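Local coordinates for protein glutathione S-transferase omega-like 2 (Saccharomyces cerevisiae, PDB 5LKB) that acts as a one-cysteine glutathione-dependent thiol transferase and dehydroascorbate reductase and reacts with glutathionyl-(hydro)quinones, working as a homodimer, at residues S258-K263 with G274-V279; A202-Q207 with Q282-D287; T292-F297 with H320-N325; N308-S311 with G315-F318. All coordinates share one frame; numbering follows the deposited sequence.

Contact 1 of 4, residues S258-K263 with G274-V279; sequences SKLKAK and GEFFTV
Glu275 meets helix 232-264 with the root and the tip of its side chain, apolar at CB and ionic at the carboxylate. At the root, CB lies 3.8 Å from Leu260 CD2, methylene against methyl. CG stands anti to the carbonyl carbon (chi1 -72°), and from there the extended chain carries the carboxylate across the leucine toward Lys263. At the tip the two oxygens part company. OE2 takes Lys263 NZ at 2.8 Å in a salt bridge, met on the syn side and 22° out of the carboxylate plane, while OE1 is hydrogen-bonded to Tyr264 OH, the next residue of the same helix. Two grips on one carboxylate should fix its rotation. Lysine suits its place because its chain, extended throughout, crosses the glutamate at about a right angle and leads with its ammonium group, CE and CD following at longer range.

Leu260, about one turn earlier in the helix, is buried and apolar. Its other methyl, CD1, reaches the backbone between Glu275 and Phe276, lying 3.7 Å from Glu275 O, and it also touches Phe276 CB at 4.0 Å. The Phe276 side chain also packs on Phe318, Leu321 and Trp322 of helix 317-329. The loop after helix 269-273 thus folds back on the C-terminal end of helix 232-264, in the all-helical C-terminal domain of the glutathione transferase fold.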
loop_
_atom_site.group_PDB
_atom_site.type_symbol
_atom_site.label_atom_id
_atom_site.label_comp_id
_atom_site.label_asym_id
_atom_site.label_seq_id
_atom_site.Cartn_x
_atom_site.Cartn_y
_atom_site.Cartn_z
ATOM N N SER A 258 30.362 0.351 3.323
ATOM C CA SER A 258 31.437 1.333 3.236
ATOM C C SER A 258 32.778 0.666 3.508
ATOM O O SER A 258 33.762 0.930 2.813
ATOM C CB SER A 258 31.200 2.437 4.254
ATOM O OG SER A 258 32.262 3.367 4.250
ATOM N N LYS A 259 32.815 -0.206 4.509
ATOM C CA LYS A 259 34.063 -0.899 4.851
ATOM C C LYS A 259 34.498 -1.809 3.715
ATOM O O LYS A 259 35.691 -1.861 3.370
ATOM C CB LYS A 259 33.916 -1.686 6.159
ATOM C CG LYS A 259 33.665 -0.798 7.415
ATOM N N LEU A 260 33.544 -2.529 3.112
ATOM C CA LEU A 260 33.831 -3.422 1.991
ATOM C C LEU A 260 34.279 -2.646 0.752
ATOM O O LEU A 260 35.191 -3.074 0.030
ATOM C CB LEU A 260 32.596 -4.294 1.687
ATOM C CG LEU A 260 32.254 -5.363 2.749
ATOM C CD1 LEU A 260 30.882 -6.049 2.518
ATOM C CD2 LEU A 260 33.331 -6.429 2.812
ATOM N N LYS A 261 33.661 -1.493 0.489
ATOM C CA LYS A 261 34.084 -0.652 -0.625
ATOM C C LYS A 261 35.550 -0.254 -0.472
ATOM O O LYS A 261 36.308 -0.247 -1.447
ATOM C CB LYS A 261 33.182 0.586 -0.668
ATOM C CG LYS A 261 33.042 1.288 -2.038
ATOM N N ALA A 262 35.968 0.064 0.751
ATOM C CA ALA A 262 37.371 0.393 0.994
ATOM C C ALA A 262 38.257 -0.841 0.867
ATOM O O ALA A 262 39.350 -0.787 0.278
ATOM C CB ALA A 262 37.493 0.963 2.395
ATOM N N LYS A 263 37.815 -1.955 1.430
ATOM C CA LYS A 263 38.619 -3.168 1.369
ATOM C C LYS A 263 38.857 -3.586 -0.073
ATOM O O LYS A 263 39.973 -3.961 -0.444
ATOM C CB LYS A 263 37.933 -4.277 2.161
ATOM C CG LYS A 263 38.644 -5.605 2.113
ATOM C CD LYS A 263 38.010 -6.579 3.069
ATOM C CE LYS A 263 38.759 -7.904 3.072
ATOM N NZ LYS A 263 37.846 -8.999 3.410
ATOM N N GLY A 274 30.094 -11.035 -1.490
ATOM C CA GLY A 274 30.496 -12.258 -0.816
ATOM C C GLY A 274 30.705 -12.104 0.671
ATOM O O GLY A 274 30.792 -13.122 1.372
ATOM N N GLU A 275 30.792 -10.871 1.178
ATOM C CA GLU A 275 30.921 -10.615 2.596
ATOM C C GLU A 275 29.844 -9.685 3.130
ATOM O O GLU A 275 29.950 -9.215 4.266
ATOM C CB GLU A 275 32.321 -10.054 2.880
ATOM C CG GLU A 275 33.405 -11.168 2.736
ATOM C CD GLU A 275 34.804 -10.613 2.419
ATOM O OE1 GLU A 275 35.523 -11.195 1.547
ATOM O OE2 GLU A 275 35.162 -9.591 3.028
ATOM N N PHE A 276 28.794 -9.430 2.347
ATOM C CA PHE A 276 27.812 -8.376 2.694
ATOM C C PHE A 276 26.640 -8.997 3.459
ATOM O O PHE A 276 25.642 -9.388 2.867
ATOM C CB PHE A 276 27.373 -7.647 1.433
ATOM C CG PHE A 276 26.469 -6.480 1.690
ATOM C CD1 PHE A 276 26.791 -5.486 2.615
ATOM C CD2 PHE A 276 25.296 -6.351 0.964
ATOM C CE1 PHE A 276 25.918 -4.399 2.850
ATOM C CE2 PHE A 276 24.456 -5.264 1.166
ATOM C CZ PHE A 276 24.761 -4.279 2.091
ATOM N N PHE A 277 26.773 -9.113 4.792
ATOM C CA PHE A 277 25.821 -9.790 5.667
ATOM C C PHE A 277 25.605 -8.984 6.943
ATOM O O PHE A 277 26.352 -8.064 7.265
ATOM C CB PHE A 277 26.291 -11.228 6.029
ATOM C CG PHE A 277 26.566 -12.078 4.830
ATOM C CD1 PHE A 277 25.514 -12.672 4.154
ATOM C CD2 PHE A 277 27.859 -12.267 4.354
ATOM C CE1 PHE A 277 25.734 -13.448 3.054
ATOM C CE2 PHE A 277 28.070 -13.045 3.252
ATOM C CZ PHE A 277 26.990 -13.638 2.586
ATOM N N THR A 278 24.518 -9.304 7.638
ATOM C CA THR A 278 24.109 -8.507 8.799
ATOM C C THR A 278 25.096 -8.629 9.957
ATOM O O THR A 278 25.377 -7.636 10.641
ATOM C CB THR A 278 22.705 -8.865 9.296
ATOM O OG1 THR A 278 22.564 -10.283 9.495
ATOM C CG2 THR A 278 21.628 -8.350 8.285
ATOM N N VAL A 279 25.606 -9.841 10.204
ATOM C CA VAL A 279 26.481 -10.115 11.345
ATOM C C VAL A 279 27.766 -10.737 10.807
ATOM O O VAL A 279 27.734 -11.749 10.087
ATOM C CB VAL A 279 25.800 -11.019 12.379
ATOM C CG1 VAL A 279 26.753 -11.368 13.517
ATOM C CG2 VAL A 279 24.624 -10.331 12.910
#

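Contact 2 of 4, residues A202-Q207 with Q282-D287; sequences AQLKTQ and QLTEAD
Leu204 points a single methyl, CD1, at two side chains that approach it at different angles. Thr284 lies across the leucine at about a right angle and offers its methyl, with CG2 3.9 Å from Leu204 CD1. Gln282 comes in aslant, its CG 4.0 Å from the same methyl. Glutamine suits this partly exposed margin because its CG methylene and the near side of its amide can pack on the methyl, while NE2 makes a weak bond to Leu283 O.

Threonine does two jobs. With OG1 placed between the backbone N and the carbonyl carbon (chi1 80°), the hydroxyl turns to the helix start and accepts from Ala286 N at 3.0 Å, leaving CG2 for the leucine. In return Thr284 N donates to the anti lone pair of Asp287 OD2, 3.0 Å away and nearly straight at 169°, which completes a capping box. A valine here would keep a methyl for Leu204 but would probably leave Ala286 N without its cap.

Thr284 also packs on Ile208, so the start of helix 285-304 rests against that of helix 205-220; beside them Glu285 makes a salt bridge to Arg179 of helix 174-182.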
loop_
_atom_site.group_PDB
_atom_site.type_symbol
_atom_site.label_atom_id
_atom_site.label_comp_id
_atom_site.label_asym_id
_atom_site.label_seq_id
_atom_site.Cartn_x
_atom_site.Cartn_y
_atom_site.Cartn_z
ATOM N N ALA A 202 30.674 -19.801 16.647
ATOM C CA ALA A 202 30.914 -19.374 18.012
ATOM C C ALA A 202 31.388 -17.939 18.105
ATOM O O ALA A 202 31.010 -17.216 19.034
ATOM C CB ALA A 202 32.024 -20.264 18.588
ATOM N N GLN A 203 32.263 -17.514 17.209
ATOM C CA GLN A 203 32.775 -16.149 17.294
ATOM C C GLN A 203 31.696 -15.094 17.077
ATOM O O GLN A 203 31.891 -13.955 17.496
ATOM C CB GLN A 203 33.896 -15.934 16.284
ATOM C CG GLN A 203 35.121 -16.842 16.475
ATOM N N LEU A 204 30.569 -15.478 16.475
ATOM C CA LEU A 204 29.456 -14.568 16.162
ATOM C C LEU A 204 28.209 -14.846 16.985
ATOM O O LEU A 204 27.253 -14.060 16.939
ATOM C CB LEU A 204 29.123 -14.730 14.671
ATOM C CG LEU A 204 30.222 -14.341 13.677
ATOM C CD1 LEU A 204 29.762 -14.496 12.213
ATOM C CD2 LEU A 204 30.764 -12.933 13.940
ATOM N N LYS A 205 28.192 -15.903 17.789
ATOM C CA LYS A 205 26.970 -16.301 18.479
ATOM C C LYS A 205 26.337 -15.156 19.272
ATOM O O LYS A 205 25.137 -14.890 19.133
ATOM C CB LYS A 205 27.204 -17.523 19.383
ATOM C CG LYS A 205 25.902 -17.999 19.984
ATOM C CD LYS A 205 25.994 -19.254 20.816
ATOM C CE LYS A 205 24.644 -19.953 20.830
ATOM N NZ LYS A 205 24.234 -20.474 22.152
ATOM N N THR A 206 27.113 -14.436 20.098
ATOM C CA THR A 206 26.447 -13.440 20.936
ATOM C C THR A 206 25.899 -12.305 20.067
ATOM O O THR A 206 24.797 -11.819 20.319
ATOM C CB THR A 206 27.363 -12.895 22.027
ATOM O OG1 THR A 206 28.463 -12.216 21.420
ATOM C CG2 THR A 206 27.896 -14.017 22.850
ATOM N N GLN A 207 26.652 -11.884 19.050
ATOM C CA GLN A 207 26.137 -10.842 18.142
ATOM C C GLN A 207 24.911 -11.318 17.372
ATOM O O GLN A 207 24.002 -10.518 17.115
ATOM C CB GLN A 207 27.188 -10.382 17.147
ATOM C CG GLN A 207 28.399 -9.711 17.756
ATOM C CD GLN A 207 29.543 -9.685 16.791
ATOM O OE1 GLN A 207 29.636 -8.819 15.927
ATOM N NE2 GLN A 207 30.425 -10.665 16.923
ATOM N N GLN A 282 30.056 -13.345 6.969
ATOM C CA GLN A 282 29.551 -14.566 6.357
ATOM C C GLN A 282 28.038 -14.673 6.601
ATOM O O GLN A 282 27.490 -14.062 7.524
ATOM C CB GLN A 282 30.237 -15.815 6.974
ATOM C CG GLN A 282 29.874 -15.929 8.440
ATOM C CD GLN A 282 30.338 -17.199 9.124
ATOM O OE1 GLN A 282 31.405 -17.224 9.706
ATOM N NE2 GLN A 282 29.496 -18.237 9.109
ATOM N N LEU A 283 27.402 -15.536 5.795
ATOM C CA LEU A 283 25.991 -15.851 5.979
ATOM C C LEU A 283 25.773 -16.561 7.302
ATOM O O LEU A 283 26.441 -17.551 7.627
ATOM C CB LEU A 283 25.512 -16.717 4.838
ATOM C CG LEU A 283 24.071 -17.227 4.820
ATOM C CD1 LEU A 283 23.187 -16.088 4.463
ATOM C CD2 LEU A 283 23.846 -18.394 3.861
ATOM N N THR A 284 24.842 -16.065 8.066
ATOM C CA THR A 284 24.434 -16.618 9.334
ATOM C C THR A 284 22.926 -16.681 9.451
ATOM O O THR A 284 22.161 -16.117 8.628
ATOM C CB THR A 284 24.987 -15.833 10.530
ATOM O OG1 THR A 284 24.192 -14.649 10.750
ATOM C CG2 THR A 284 26.487 -15.501 10.375
ATOM N N GLU A 285 22.502 -17.333 10.521
ATOM C CA GLU A 285 21.109 -17.390 10.927
ATOM C C GLU A 285 20.468 -16.002 11.023
ATOM O O GLU A 285 19.256 -15.865 10.790
ATOM C CB GLU A 285 21.049 -18.027 12.308
ATOM C CG GLU A 285 19.716 -18.071 12.906
ATOM C CD GLU A 285 19.757 -18.650 14.324
ATOM O OE1 GLU A 285 19.595 -17.881 15.297
ATOM O OE2 GLU A 285 19.924 -19.882 14.433
ATOM N N ALA A 286 21.247 -14.993 11.421
ATOM C CA ALA A 286 20.689 -13.640 11.536
ATOM C C ALA A 286 20.169 -13.187 10.185
ATOM O O ALA A 286 19.116 -12.529 10.110
ATOM C CB ALA A 286 21.758 -12.656 12.016
ATOM N N ASP A 287 20.908 -13.504 9.105
ATOM C CA ASP A 287 20.425 -13.151 7.760
ATOM C C ASP A 287 19.142 -13.899 7.423
ATOM O O ASP A 287 18.205 -13.324 6.807
ATOM C CB ASP A 287 21.469 -13.452 6.708
ATOM C CG ASP A 287 22.723 -12.705 6.925
ATOM O OD1 ASP A 287 22.748 -11.477 6.856
ATOM O OD2 ASP A 287 23.777 -13.373 7.162
#

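Contact 3 of 4, residues T292-F297 with H320-N325; sequences TTVIRF and HLWVRN
This is a buried, wholly apolar crossing of two helices inside the C-terminal domain: 292-297, part of helix 285-304, meets 320-325, part of helix 317-329, at -103°. The segment axes come within 10.3 Å, and no hydrogen bond joins the two.

Val294 and Val323 are the central pair. Val294 CG1, anti to its own backbone N, reaches Val323 CG2 at 3.8 Å and lies equally near Val323 CB, so one methyl rests against the branch of the other valine. Ile295 sends its longer branch out to the same methyl, with CD1 4.0 Å from Val323 CG2. On the other flank Trp322 has CG anti to its backbone N (chi1 165°), which brings the six-membered ring nearer. Its CZ3 touches Val294 CG2 at 4.0 Å, the methyl coming obliquely to the ring. The branched valines and isoleucine suit this buried place, filling it with methyls and bringing no polar atom that would need a partner. The pyrrole end of Trp322 is held separately by Asp287, and this should keep the indole from swinging away.

The polar side chains face elsewhere. Arg296 NH1 meets Thr292 O at 2.8 Å in the carbonyl plane, and the arginine also bonds His50 ND1 and Ala45 O. Within helix 317-329, Arg324 NE donates to His320 O at 3.0 Å from above the carbonyl plane, and lies over one face of the histidine ring. Helix 285-304 thus stands between two others, with helix 317-329 on its valine flank and, through Thr292 and Arg296, helix 47-58 of the thioredoxin-like domain on another.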
loop_
_atom_site.group_PDB
_atom_site.type_symbol
_atom_site.label_atom_id
_atom_site.label_comp_id
_atom_site.label_asym_id
_atom_site.label_seq_id
_atom_site.Cartn_x
_atom_site.Cartn_y
_atom_site.Cartn_z
ATOM N N THR A 292 13.257 -13.535 5.869
ATOM C CA THR A 292 11.901 -14.024 5.657
ATOM C C THR A 292 10.887 -12.887 5.830
ATOM O O THR A 292 9.833 -12.901 5.194
ATOM C CB THR A 292 11.590 -15.247 6.487
ATOM O OG1 THR A 292 11.712 -14.870 7.860
ATOM C CG2 THR A 292 12.553 -16.430 6.173
ATOM N N THR A 293 11.212 -11.889 6.650
ATOM C CA THR A 293 10.376 -10.699 6.753
ATOM C C THR A 293 10.618 -9.774 5.576
ATOM O O THR A 293 9.667 -9.233 4.969
ATOM C CB THR A 293 10.617 -9.968 8.068
ATOM O OG1 THR A 293 10.274 -10.847 9.151
ATOM C CG2 THR A 293 9.765 -8.702 8.156
ATOM N N VAL A 294 11.884 -9.433 5.327
ATOM C CA VAL A 294 12.216 -8.438 4.307
ATOM C C VAL A 294 11.702 -8.864 2.932
ATOM O O VAL A 294 11.162 -8.031 2.199
ATOM C CB VAL A 294 13.723 -8.102 4.274
ATOM C CG1 VAL A 294 14.059 -7.068 3.155
ATOM C CG2 VAL A 294 14.179 -7.489 5.594
ATOM N N ILE A 295 11.772 -10.158 2.578
ATOM C CA ILE A 295 11.299 -10.623 1.269
ATOM C C ILE A 295 9.786 -10.487 1.102
ATOM O O ILE A 295 9.292 -10.388 -0.029
ATOM C CB ILE A 295 11.796 -12.070 0.994
ATOM C CG1 ILE A 295 11.842 -12.334 -0.513
ATOM C CG2 ILE A 295 10.971 -13.094 1.701
ATOM C CD1 ILE A 295 12.869 -11.552 -1.290
ATOM N N ARG A 296 9.050 -10.468 2.209
ATOM C CA ARG A 296 7.597 -10.303 2.248
ATOM C C ARG A 296 7.181 -8.838 2.383
ATOM O O ARG A 296 5.977 -8.514 2.294
ATOM C CB ARG A 296 7.018 -11.147 3.405
ATOM C CG ARG A 296 7.050 -12.616 3.145
ATOM C CD ARG A 296 6.691 -13.407 4.421
ATOM N NE ARG A 296 6.612 -14.854 4.086
ATOM C CZ ARG A 296 7.665 -15.624 3.752
ATOM N NH1 ARG A 296 8.869 -15.162 3.826
ATOM N NH2 ARG A 296 7.433 -16.835 3.315
ATOM N N PHE A 297 8.144 -7.959 2.604
ATOM C CA PHE A 297 7.787 -6.600 3.037
ATOM C C PHE A 297 7.117 -5.824 1.920
ATOM O O PHE A 297 5.989 -5.308 2.104
ATOM C CB PHE A 297 9.033 -5.869 3.560
ATOM C CG PHE A 297 8.729 -4.671 4.416
ATOM C CD1 PHE A 297 8.545 -3.420 3.849
ATOM C CD2 PHE A 297 8.672 -4.793 5.777
ATOM C CE1 PHE A 297 8.246 -2.336 4.647
ATOM C CE2 PHE A 297 8.362 -3.677 6.575
ATOM C CZ PHE A 297 8.169 -2.470 6.035
ATOM N N HIS A 320 17.880 -3.324 0.541
ATOM C CA HIS A 320 17.439 -3.781 -0.758
ATOM C C HIS A 320 18.557 -4.537 -1.510
ATOM O O HIS A 320 18.295 -5.534 -2.194
ATOM C CB HIS A 320 16.921 -2.576 -1.568
ATOM C CG HIS A 320 16.224 -2.944 -2.852
ATOM N ND1 HIS A 320 16.332 -2.170 -3.974
ATOM C CD2 HIS A 320 15.393 -3.964 -3.182
ATOM C CE1 HIS A 320 15.596 -2.674 -4.936
ATOM N NE2 HIS A 320 15.022 -3.775 -4.499
ATOM N N LEU A 321 19.798 -4.047 -1.429
ATOM C CA LEU A 321 20.908 -4.754 -2.052
ATOM C C LEU A 321 21.154 -6.104 -1.381
ATOM O O LEU A 321 21.259 -7.137 -2.065
ATOM C CB LEU A 321 22.126 -3.865 -1.955
ATOM C CG LEU A 321 23.416 -4.495 -2.481
ATOM C CD1 LEU A 321 23.348 -4.738 -3.919
ATOM C CD2 LEU A 321 24.566 -3.531 -2.128
ATOM N N TRP A 322 21.109 -6.115 -0.040
ATOM C CA TRP A 322 21.325 -7.327 0.724
ATOM C C TRP A 322 20.268 -8.396 0.415
ATOM O O TRP A 322 20.594 -9.578 0.261
ATOM C CB TRP A 322 21.373 -6.923 2.199
ATOM C CG TRP A 322 21.243 -8.042 3.190
ATOM C CD1 TRP A 322 22.261 -8.787 3.744
ATOM C CD2 TRP A 322 20.038 -8.548 3.759
ATOM N NE1 TRP A 322 21.735 -9.702 4.591
ATOM C CE2 TRP A 322 20.375 -9.583 4.631
ATOM C CE3 TRP A 322 18.680 -8.224 3.595
ATOM C CZ2 TRP A 322 19.420 -10.293 5.356
ATOM C CZ3 TRP A 322 17.743 -8.894 4.298
ATOM C CH2 TRP A 322 18.098 -9.940 5.162
ATOM N N VAL A 323 18.979 -8.018 0.320
ATOM C CA VAL A 323 17.955 -9.036 0.166
ATOM C C VAL A 323 17.956 -9.559 -1.267
ATOM O O VAL A 323 17.666 -10.737 -1.497
ATOM C CB VAL A 323 16.572 -8.499 0.627
ATOM C CG1 VAL A 323 15.926 -7.566 -0.427
ATOM C CG2 VAL A 323 15.609 -9.622 0.847
ATOM N N ARG A 324 18.251 -8.683 -2.237
ATOM C CA ARG A 324 18.358 -9.123 -3.617
ATOM C C ARG A 324 19.554 -10.046 -3.800
ATOM O O ARG A 324 19.444 -11.035 -4.536
ATOM C CB ARG A 324 18.466 -7.928 -4.577
ATOM C CG ARG A 324 17.117 -7.259 -4.737
ATOM C CD ARG A 324 17.242 -6.078 -5.680
ATOM N NE ARG A 324 18.112 -5.033 -5.160
ATOM C CZ ARG A 324 18.624 -4.064 -5.919
ATOM N NH1 ARG A 324 18.374 -4.043 -7.206
ATOM N NH2 ARG A 324 19.409 -3.139 -5.372
ATOM N N ASN A 325 20.671 -9.767 -3.114
ATOM C CA ASN A 325 21.819 -10.674 -3.205
ATOM C C ASN A 325 21.435 -12.064 -2.699
ATOM O O ASN A 325 21.751 -13.084 -3.333
ATOM C CB ASN A 325 23.011 -10.133 -2.405
ATOM C CG ASN A 325 24.230 -11.061 -2.473
ATOM O OD1 ASN A 325 24.625 -11.474 -3.553
ATOM N ND2 ASN A 325 24.804 -11.351 -1.339
#

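Contact 4 of 4, residues N308-S311 with G315-F318; sequences NFTS and GYPF
Thr310 and Ser311 close tightly on Gly315 and Tyr316. Ser311 O accepts from Gly315 N at 2.8 Å; the bond is bent (137° at the hydrogen) and the donor is tilted 32° from the carbonyl plane. Next to this bond, Thr310 OG1 lies 3.4 Å from Gly315 CA, packing there without a hydrogen bond to Gly315 N. Glycine suits this spot, since a CB would probably run into both Thr310 OG1 and Ser311 O. Thr310 puts its hydroxyl anti to the backbone N (chi1 -171°), which turns its methyl to the tyrosine: CG2 sits 3.6 Å from Tyr316 CE2, coming obliquely to the ring. Ser311 O meets the same ring at its edge, 3.8 Å from CD2. A glycine in place of the threonine would probably strip this side of the Tyr316 ring of its methyl contact and open a gap beside Gly315.

Ser311 is the N-cap of the short helix 312-315, its OG accepting from Ala314 N, so the clasp spans a single helical turn from cap to last residue. Tyr316 then leaves helical geometry and takes the N-cap position of helix 317-329, where proline suits the first turn because its nitrogen has no hydrogen to donate. Tyr316 OH bonds Asp247 of helix 232-264, which pins the buried ring at its far end.

The solvent side lies at Pro317, which is exposed. Asn308 and Phe309 are held instead from outside, Phe309 stacking on Phe243 and making a cation-pi contact with Lys364 of the second subunit, while Asn308 OD1 accepts from Gly362 N of that subunit.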
loop_
_atom_site.group_PDB
_atom_site.type_symbol
_atom_site.label_atom_id
_atom_site.label_comp_id
_atom_site.label_asym_id
_atom_site.label_seq_id
_atom_site.Cartn_x
_atom_site.Cartn_y
_atom_site.Cartn_z
ATOM N N ASN A 308 3.983 1.278 5.774
ATOM C CA ASN A 308 4.068 1.936 4.471
ATOM C C ASN A 308 4.653 3.333 4.494
ATOM O O ASN A 308 4.431 4.081 3.549
ATOM C CB ASN A 308 2.716 1.904 3.759
ATOM C CG ASN A 308 1.736 2.895 4.310
ATOM O OD1 ASN A 308 1.826 3.309 5.457
ATOM N ND2 ASN A 308 0.765 3.278 3.462
ATOM N N PHE A 309 5.460 3.693 5.485
ATOM C CA PHE A 309 6.224 4.953 5.397
ATOM C C PHE A 309 6.949 5.045 4.070
ATOM O O PHE A 309 7.010 6.100 3.421
ATOM C CB PHE A 309 7.254 5.086 6.537
ATOM C CG PHE A 309 6.677 5.240 7.968
ATOM C CD1 PHE A 309 5.315 5.116 8.272
ATOM C CD2 PHE A 309 7.547 5.553 9.035
ATOM C CE1 PHE A 309 4.847 5.203 9.606
ATOM C CE2 PHE A 309 7.065 5.690 10.307
ATOM C CZ PHE A 309 5.752 5.498 10.604
ATOM N N THR A 310 7.570 3.930 3.695
ATOM C CA THR A 310 8.254 3.714 2.443
ATOM C C THR A 310 8.313 2.212 2.235
ATOM O O THR A 310 7.821 1.434 3.071
ATOM C CB THR A 310 9.634 4.356 2.447
ATOM O OG1 THR A 310 10.203 4.309 1.134
ATOM C CG2 THR A 310 10.496 3.722 3.464
ATOM N N SER A 311 8.892 1.814 1.106
ATOM C CA SER A 311 9.122 0.403 0.798
ATOM C C SER A 311 10.605 0.119 0.908
ATOM O O SER A 311 11.445 1.020 1.017
ATOM C CB SER A 311 8.641 0.097 -0.623
ATOM O OG SER A 311 9.335 0.788 -1.566
ATOM N N GLY A 315 13.070 2.883 -0.263
ATOM C CA GLY A 315 13.520 3.620 0.895
ATOM C C GLY A 315 14.752 3.108 1.621
ATOM O O GLY A 315 15.292 3.781 2.499
ATOM N N TYR A 316 15.160 1.889 1.319
ATOM C CA TYR A 316 16.202 1.207 2.080
ATOM C C TYR A 316 17.229 0.591 1.136
ATOM O O TYR A 316 17.253 -0.620 0.932
ATOM C CB TYR A 316 15.612 0.153 3.018
ATOM C CG TYR A 316 14.916 0.795 4.160
ATOM C CD1 TYR A 316 15.621 1.309 5.240
ATOM C CD2 TYR A 316 13.529 0.946 4.160
ATOM C CE1 TYR A 316 15.009 1.927 6.280
ATOM C CE2 TYR A 316 12.894 1.614 5.193
ATOM C CZ TYR A 316 13.640 2.094 6.275
ATOM O OH TYR A 316 13.009 2.731 7.299
ATOM N N PRO A 317 18.120 1.397 0.564
ATOM C CA PRO A 317 19.010 0.863 -0.483
ATOM C C PRO A 317 19.940 -0.265 -0.029
ATOM O O PRO A 317 20.170 -1.202 -0.802
ATOM C CB PRO A 317 19.812 2.092 -0.954
ATOM C CG PRO A 317 19.343 3.215 -0.167
ATOM C CD PRO A 317 18.282 2.837 0.792
ATOM N N PHE A 318 20.465 -0.208 1.197
ATOM C CA PHE A 318 21.366 -1.269 1.615
ATOM C C PHE A 318 20.619 -2.551 1.960
ATOM O O PHE A 318 21.061 -3.648 1.583
ATOM C CB PHE A 318 22.341 -0.763 2.699
ATOM C CG PHE A 318 23.309 0.221 2.128
ATOM C CD1 PHE A 318 24.357 -0.228 1.328
ATOM C CD2 PHE A 318 23.131 1.586 2.298
ATOM C CE1 PHE A 318 25.214 0.649 0.744
ATOM C CE2 PHE A 318 24.007 2.475 1.701
ATOM C CZ PHE A 318 25.055 1.995 0.928
#

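In the fold
All four contacts belong to the C-terminal domain, and Trp322 ties three of them together. Its NE1 lies 3.1 Å from Asp287 OD1, joining contact 3 to contact 2, and its CD1 packs 3.5 Å from Phe276 O of contact 1. Asp287 OD1 is also 2.9 Å from Thr278 OG1, so one carboxylate oxygen links all three. Contacts 3 and 4 share helix 317-329, with centres about 11 Å apart, whereas contacts 2 and 4, with centres about 25 Å apart, do not touch. Contact 3 comes nearest the chemistry: the Ile295 side chain is about 11 Å from that of Cys46, the nucleophile. Contact 4 instead borders the dimer partner.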